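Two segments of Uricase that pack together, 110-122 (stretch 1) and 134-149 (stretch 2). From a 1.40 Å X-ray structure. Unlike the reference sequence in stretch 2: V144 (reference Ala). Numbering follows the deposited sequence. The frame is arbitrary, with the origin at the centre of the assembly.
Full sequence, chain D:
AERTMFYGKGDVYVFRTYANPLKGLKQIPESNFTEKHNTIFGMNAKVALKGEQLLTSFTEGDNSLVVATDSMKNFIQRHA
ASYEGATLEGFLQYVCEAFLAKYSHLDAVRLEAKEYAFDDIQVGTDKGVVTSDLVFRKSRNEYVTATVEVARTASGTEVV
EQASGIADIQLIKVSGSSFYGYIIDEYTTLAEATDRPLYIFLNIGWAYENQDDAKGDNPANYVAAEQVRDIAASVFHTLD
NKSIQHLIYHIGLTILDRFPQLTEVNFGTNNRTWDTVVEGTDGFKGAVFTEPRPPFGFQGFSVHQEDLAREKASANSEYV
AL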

# COMPACT_ATOMS: atom_id res chain seq x y z
N ARG D 110 14.74 -13.64 -19.59
CA ARG D 110 15.07 -12.57 -18.66
C ARG D 110 14.56 -12.90 -17.27
O ARG D 110 13.38 -13.20 -17.10
CB ARG D 110 14.40 -11.27 -19.11
CG ARG D 110 14.67 -10.07 -18.22
CD ARG D 110 13.93 -8.85 -18.73
NE ARG D 110 14.22 -7.63 -17.98
CZ ARG D 110 15.26 -6.85 -18.23
NH1 ARG D 110 16.10 -7.18 -19.20
NH2 ARG D 110 15.47 -5.74 -17.52
N LEU D 111 15.45 -12.84 -16.29
CA LEU D 111 15.06 -12.98 -14.89
C LEU D 111 15.35 -11.70 -14.14
O LEU D 111 16.43 -11.12 -14.28
CB LEU D 111 15.84 -14.12 -14.23
CG LEU D 111 15.21 -15.51 -14.13
CD1 LEU D 111 14.00 -15.50 -13.20
CD2 LEU D 111 14.89 -16.05 -15.53
N GLU D 112 14.37 -11.26 -13.36
CA GLU D 112 14.53 -10.15 -12.43
C GLU D 112 14.25 -10.67 -11.03
O GLU D 112 13.39 -11.54 -10.85
CB GLU D 112 13.53 -9.04 -12.76
CG GLU D 112 13.74 -8.43 -14.13
CD GLU D 112 12.66 -7.44 -14.51
OE1 GLU D 112 11.83 -7.07 -13.64
OE2 GLU D 112 12.63 -7.03 -15.69
N ALA D 113 14.95 -10.15 -10.03
CA ALA D 113 14.68 -10.60 -8.68
C ALA D 113 14.79 -9.48 -7.67
O ALA D 113 15.63 -8.59 -7.79
CB ALA D 113 15.59 -11.78 -8.31
N LYS D 114 13.90 -9.53 -6.69
CA LYS D 114 13.97 -8.66 -5.51
C LYS D 114 14.16 -9.54 -4.30
O LYS D 114 13.34 -10.42 -4.05
CB LYS D 114 12.67 -7.87 -5.37
CG LYS D 114 12.42 -6.89 -6.51
CD LYS D 114 11.09 -6.16 -6.32
CE LYS D 114 10.82 -5.20 -7.48
NZ LYS D 114 9.46 -4.59 -7.42
N GLU D 115 15.23 -9.33 -3.56
CA GLU D 115 15.51 -10.13 -2.37
C GLU D 115 14.33 -10.05 -1.42
O GLU D 115 13.70 -9.00 -1.31
CB GLU D 115 16.76 -9.63 -1.66
CG GLU D 115 17.14 -10.43 -0.43
CD GLU D 115 18.24 -9.77 0.37
OE1 GLU D 115 18.29 -8.52 0.42
OE2 GLU D 115 19.06 -10.50 0.95
N TYR D 116 14.03 -11.18 -0.80
CA TYR D 116 13.05 -11.28 0.28
C TYR D 116 13.94 -11.33 1.52
O TYR D 116 14.42 -12.40 1.91
CB TYR D 116 12.26 -12.56 0.07
CG TYR D 116 11.01 -12.78 0.92
CD1 TYR D 116 9.75 -12.45 0.43
CD2 TYR D 116 11.07 -13.42 2.16
CE1 TYR D 116 8.59 -12.70 1.17
CE2 TYR D 116 9.94 -13.67 2.90
CZ TYR D 116 8.70 -13.31 2.40
OH TYR D 116 7.57 -13.58 3.16
N ALA D 117 14.19 -10.16 2.09
CA ALA D 117 15.29 -9.95 3.02
C ALA D 117 14.96 -10.35 4.44
O ALA D 117 13.84 -10.11 4.94
CB ALA D 117 15.69 -8.50 3.01
N PHE D 118 15.97 -10.90 5.12
CA PHE D 118 15.88 -11.24 6.54
C PHE D 118 17.06 -10.68 7.31
O PHE D 118 18.20 -10.77 6.84
CB PHE D 118 15.82 -12.76 6.73
CG PHE D 118 14.47 -13.35 6.48
CD1 PHE D 118 14.14 -13.88 5.24
CD2 PHE D 118 13.51 -13.36 7.49
CE1 PHE D 118 12.88 -14.43 5.02
CE2 PHE D 118 12.26 -13.89 7.27
CZ PHE D 118 11.94 -14.43 6.03
N ASP D 119 16.79 -10.13 8.49
CA ASP D 119 17.84 -9.65 9.38
C ASP D 119 18.22 -10.70 10.40
O ASP D 119 17.35 -11.41 10.92
CB ASP D 119 17.36 -8.45 10.19
CG ASP D 119 17.21 -7.19 9.37
OD1 ASP D 119 18.00 -6.97 8.42
OD2 ASP D 119 16.30 -6.41 9.71
N ASP D 120 19.50 -10.77 10.73
CA ASP D 120 19.95 -11.45 11.93
C ASP D 120 19.49 -10.67 13.15
O ASP D 120 19.50 -9.43 13.14
CB ASP D 120 21.47 -11.53 11.97
CG ASP D 120 22.05 -12.37 10.86
OD1 ASP D 120 23.28 -12.34 10.70
OD2 ASP D 120 21.28 -13.07 10.15
N ILE D 121 19.09 -11.38 14.20
CA ILE D 121 18.62 -10.73 15.42
C ILE D 121 19.33 -11.25 16.66
O ILE D 121 19.90 -12.34 16.66
CB ILE D 121 17.10 -10.89 15.59
CG1 ILE D 121 16.75 -12.36 15.83
CG2 ILE D 121 16.37 -10.35 14.37
CD1 ILE D 121 15.38 -12.55 16.43
N GLN D 122 19.28 -10.46 17.73
CA GLN D 122 19.89 -10.81 19.00
C GLN D 122 18.87 -11.46 19.93
O GLN D 122 17.75 -10.95 20.08
CB GLN D 122 20.47 -9.56 19.66
CG GLN D 122 21.57 -8.88 18.84
CD GLN D 122 22.75 -9.80 18.60
OE1 GLN D 122 23.46 -10.18 19.53
NE2 GLN D 122 22.98 -10.15 17.34
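Stretch 2, residues 134-149: LVFRKSRNEYVTATVE

The most unusual feature of this contact is the lysine at the end of the second ladder, whose side chain reaches back over Y116: K138 folds its chain over two aromatic rings of stretch 1, with CE 3.5 Å from the centroid of the Y116 ring and CD 4.1 Å from that of the F118 ring, each over a face. Its ammonium lies over the Y116 face as a cation-pi contact (NZ to centroid 4.4 Å) and donates to the carbonyl of A117 (K138 NZ to A117 O, 3.1 Å). A water accepts from K138 NZ and A117 N and donates to E115 O.

Stretch 2 runs antiparallel to stretch 1 as two extended segments joined by a turn. Strand 143-149 lies along 110-115, the axes 4.7 Å apart at closest approach and 176° between directions. L111 pairs with V148 (L111 N to V148 O 2.8 Å, V148 N to L111 O 2.9 Å) and A113 with A146 (A113 N to A146 O 2.9 Å, A146 N to A113 O 3.2 Å). E115 N continues the series to V144 O at 2.8 Å, but the return bond comes from V144 N to the side-chain atom E115 OE1, 3.0 Å. At the far end R110, fully extended through chi3, reaches E149 in a salt bridge (R110 NH1 to E149 OE1, 2.8 Å), while T147 CG2 covers one guanidinium face.

Residues 135-138 cross 118-122 more steeply, at 136°, with axes 4.5 Å apart at closest approach. S139 N donates to A117 O (2.8 Å), and D119 pairs with R137 (D119 N to R137 O 2.7 Å, R137 N to D119 O 3.1 Å). The same pair forms a salt bridge, R137 NE and NH2 both 2.9 Å from D119 OD2. Beyond it, I121 CD1 packs on V135 CG1 at 3.7 Å, and a water links I121 N to V135 O.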

# COMPACT_ATOMS: atom_id res chain seq x y z
N LEU D 134 18.61 -19.46 14.44
CA LEU D 134 17.32 -20.10 14.21
C LEU D 134 16.23 -19.12 13.82
O LEU D 134 15.37 -19.41 12.99
CB LEU D 134 16.87 -20.84 15.47
CG LEU D 134 17.79 -21.95 15.96
CD1 LEU D 134 17.24 -22.53 17.26
CD2 LEU D 134 17.89 -23.03 14.90
N VAL D 135 16.24 -17.95 14.45
CA VAL D 135 15.17 -16.99 14.27
C VAL D 135 15.69 -15.76 13.55
O VAL D 135 16.76 -15.25 13.89
CB VAL D 135 14.53 -16.61 15.62
CG1 VAL D 135 13.47 -15.52 15.46
CG2 VAL D 135 13.92 -17.85 16.25
N PHE D 136 14.93 -15.30 12.56
CA PHE D 136 15.30 -14.14 11.76
C PHE D 136 14.11 -13.21 11.58
O PHE D 136 12.96 -13.66 11.53
CB PHE D 136 15.85 -14.57 10.39
CG PHE D 136 17.01 -15.52 10.50
CD1 PHE D 136 18.31 -15.04 10.60
CD2 PHE D 136 16.80 -16.89 10.52
CE1 PHE D 136 19.38 -15.90 10.71
CE2 PHE D 136 17.88 -17.77 10.63
CZ PHE D 136 19.17 -17.27 10.72
N ARG D 137 14.38 -11.91 11.52
CA ARG D 137 13.34 -10.93 11.26
C ARG D 137 13.16 -10.71 9.76
O ARG D 137 14.13 -10.46 9.05
CB ARG D 137 13.70 -9.60 11.89
CG ARG D 137 12.83 -8.47 11.40
CD ARG D 137 13.06 -7.15 12.14
NE ARG D 137 14.38 -6.57 11.90
CZ ARG D 137 14.78 -5.43 12.45
NH1 ARG D 137 13.97 -4.77 13.27
NH2 ARG D 137 15.98 -4.94 12.19
N LYS D 138 11.93 -10.80 9.27
CA LYS D 138 11.66 -10.39 7.90
C LYS D 138 11.85 -8.89 7.79
O LYS D 138 11.12 -8.14 8.43
CB LYS D 138 10.23 -10.71 7.51
CG LYS D 138 9.85 -10.15 6.17
CD LYS D 138 10.50 -10.98 5.10
CE LYS D 138 10.32 -10.32 3.72
NZ LYS D 138 11.31 -9.27 3.38
N SER D 139 12.79 -8.44 6.98
CA SER D 139 13.04 -7.02 6.88
C SER D 139 12.27 -6.33 5.78
O SER D 139 12.24 -6.79 4.63
CB SER D 139 14.52 -6.74 6.68
OG SER D 139 14.70 -5.34 6.54
N ARG D 140 11.65 -5.21 6.13
CA ARG D 140 10.95 -4.38 5.15
C ARG D 140 11.79 -3.16 4.78
O ARG D 140 11.28 -2.21 4.20
CB ARG D 140 9.58 -3.94 5.68
CG ARG D 140 8.51 -5.01 5.55
CD ARG D 140 8.56 -5.96 6.71
NE ARG D 140 7.87 -5.40 7.85
CZ ARG D 140 8.10 -5.73 9.12
NH1 ARG D 140 9.05 -6.60 9.43
NH2 ARG D 140 7.40 -5.18 10.09
N ASN D 141 13.08 -3.21 5.11
CA ASN D 141 13.99 -2.13 4.76
C ASN D 141 14.64 -2.37 3.39
O ASN D 141 14.03 -2.95 2.50
CB ASN D 141 15.02 -1.92 5.87
CG ASN D 141 14.38 -1.45 7.15
OD1 ASN D 141 13.37 -0.75 7.11
ND2 ASN D 141 14.96 -1.82 8.29
N GLU D 142 15.88 -1.91 3.22
CA GLU D 142 16.53 -2.04 1.92
C GLU D 142 16.76 -3.50 1.54
O GLU D 142 16.91 -4.37 2.40
CB GLU D 142 17.84 -1.26 1.88
CG GLU D 142 18.90 -1.76 2.85
CD GLU D 142 18.90 -1.02 4.17
OE1 GLU D 142 19.98 -0.94 4.78
OE2 GLU D 142 17.84 -0.54 4.61
N TYR D 143 16.79 -3.77 0.24
CA TYR D 143 16.88 -5.14 -0.22
C TYR D 143 17.69 -5.22 -1.51
O TYR D 143 17.74 -4.27 -2.29
CB TYR D 143 15.48 -5.74 -0.38
CG TYR D 143 14.61 -5.02 -1.39
CD1 TYR D 143 13.78 -3.97 -1.00
CD2 TYR D 143 14.63 -5.39 -2.73
CE1 TYR D 143 12.99 -3.31 -1.93
CE2 TYR D 143 13.84 -4.74 -3.66
CZ TYR D 143 13.03 -3.70 -3.26
OH TYR D 143 12.25 -3.05 -4.19
N VAL D 144 18.32 -6.37 -1.71
CA VAL D 144 19.16 -6.61 -2.86
C VAL D 144 18.34 -6.85 -4.11
O VAL D 144 17.30 -7.50 -4.08
CB VAL D 144 20.07 -7.82 -2.59
CG1 VAL D 144 20.99 -8.10 -3.78
CG2 VAL D 144 20.90 -7.59 -1.34
N THR D 145 18.82 -6.33 -5.24
CA THR D 145 18.17 -6.56 -6.52
C THR D 145 19.17 -7.11 -7.54
O THR D 145 20.39 -6.93 -7.41
CB THR D 145 17.55 -5.26 -7.08
OG1 THR D 145 18.58 -4.28 -7.27
CG2 THR D 145 16.49 -4.71 -6.11
N ALA D 146 18.65 -7.80 -8.56
CA ALA D 146 19.46 -8.23 -9.70
C ALA D 146 18.58 -8.53 -10.90
O ALA D 146 17.41 -8.89 -10.74
CB ALA D 146 20.31 -9.45 -9.33
N THR D 147 19.16 -8.39 -12.09
CA THR D 147 18.53 -8.81 -13.33
C THR D 147 19.58 -9.49 -14.17
O THR D 147 20.72 -9.03 -14.25
CB THR D 147 17.99 -7.61 -14.14
OG1 THR D 147 16.91 -7.00 -13.42
CG2 THR D 147 17.46 -8.04 -15.49
N VAL D 148 19.21 -10.62 -14.77
CA VAL D 148 20.06 -11.22 -15.79
C VAL D 148 19.21 -11.61 -16.98
O VAL D 148 18.17 -12.23 -16.83
CB VAL D 148 20.81 -12.46 -15.27
CG1 VAL D 148 21.69 -13.04 -16.39
CG2 VAL D 148 21.68 -12.10 -14.08
N GLU D 149 19.63 -11.21 -18.18
CA GLU D 149 18.97 -11.68 -19.38
C GLU D 149 20.02 -12.35 -20.27
O GLU D 149 21.10 -11.79 -20.50
CB GLU D 149 18.26 -10.55 -20.14
CG GLU D 149 17.47 -11.04 -21.35
CD GLU D 149 16.53 -10.00 -21.95
OE1 GLU D 149 16.27 -8.97 -21.32
OE2 GLU D 149 16.04 -10.22 -23.07
O HOH W 1 15.27 -5.21 -14.55
O HOH W 2 12.81 -7.91 1.11
O HOH W 3 16.09 -4.07 8.67
O HOH W 4 19.17 -14.13 13.73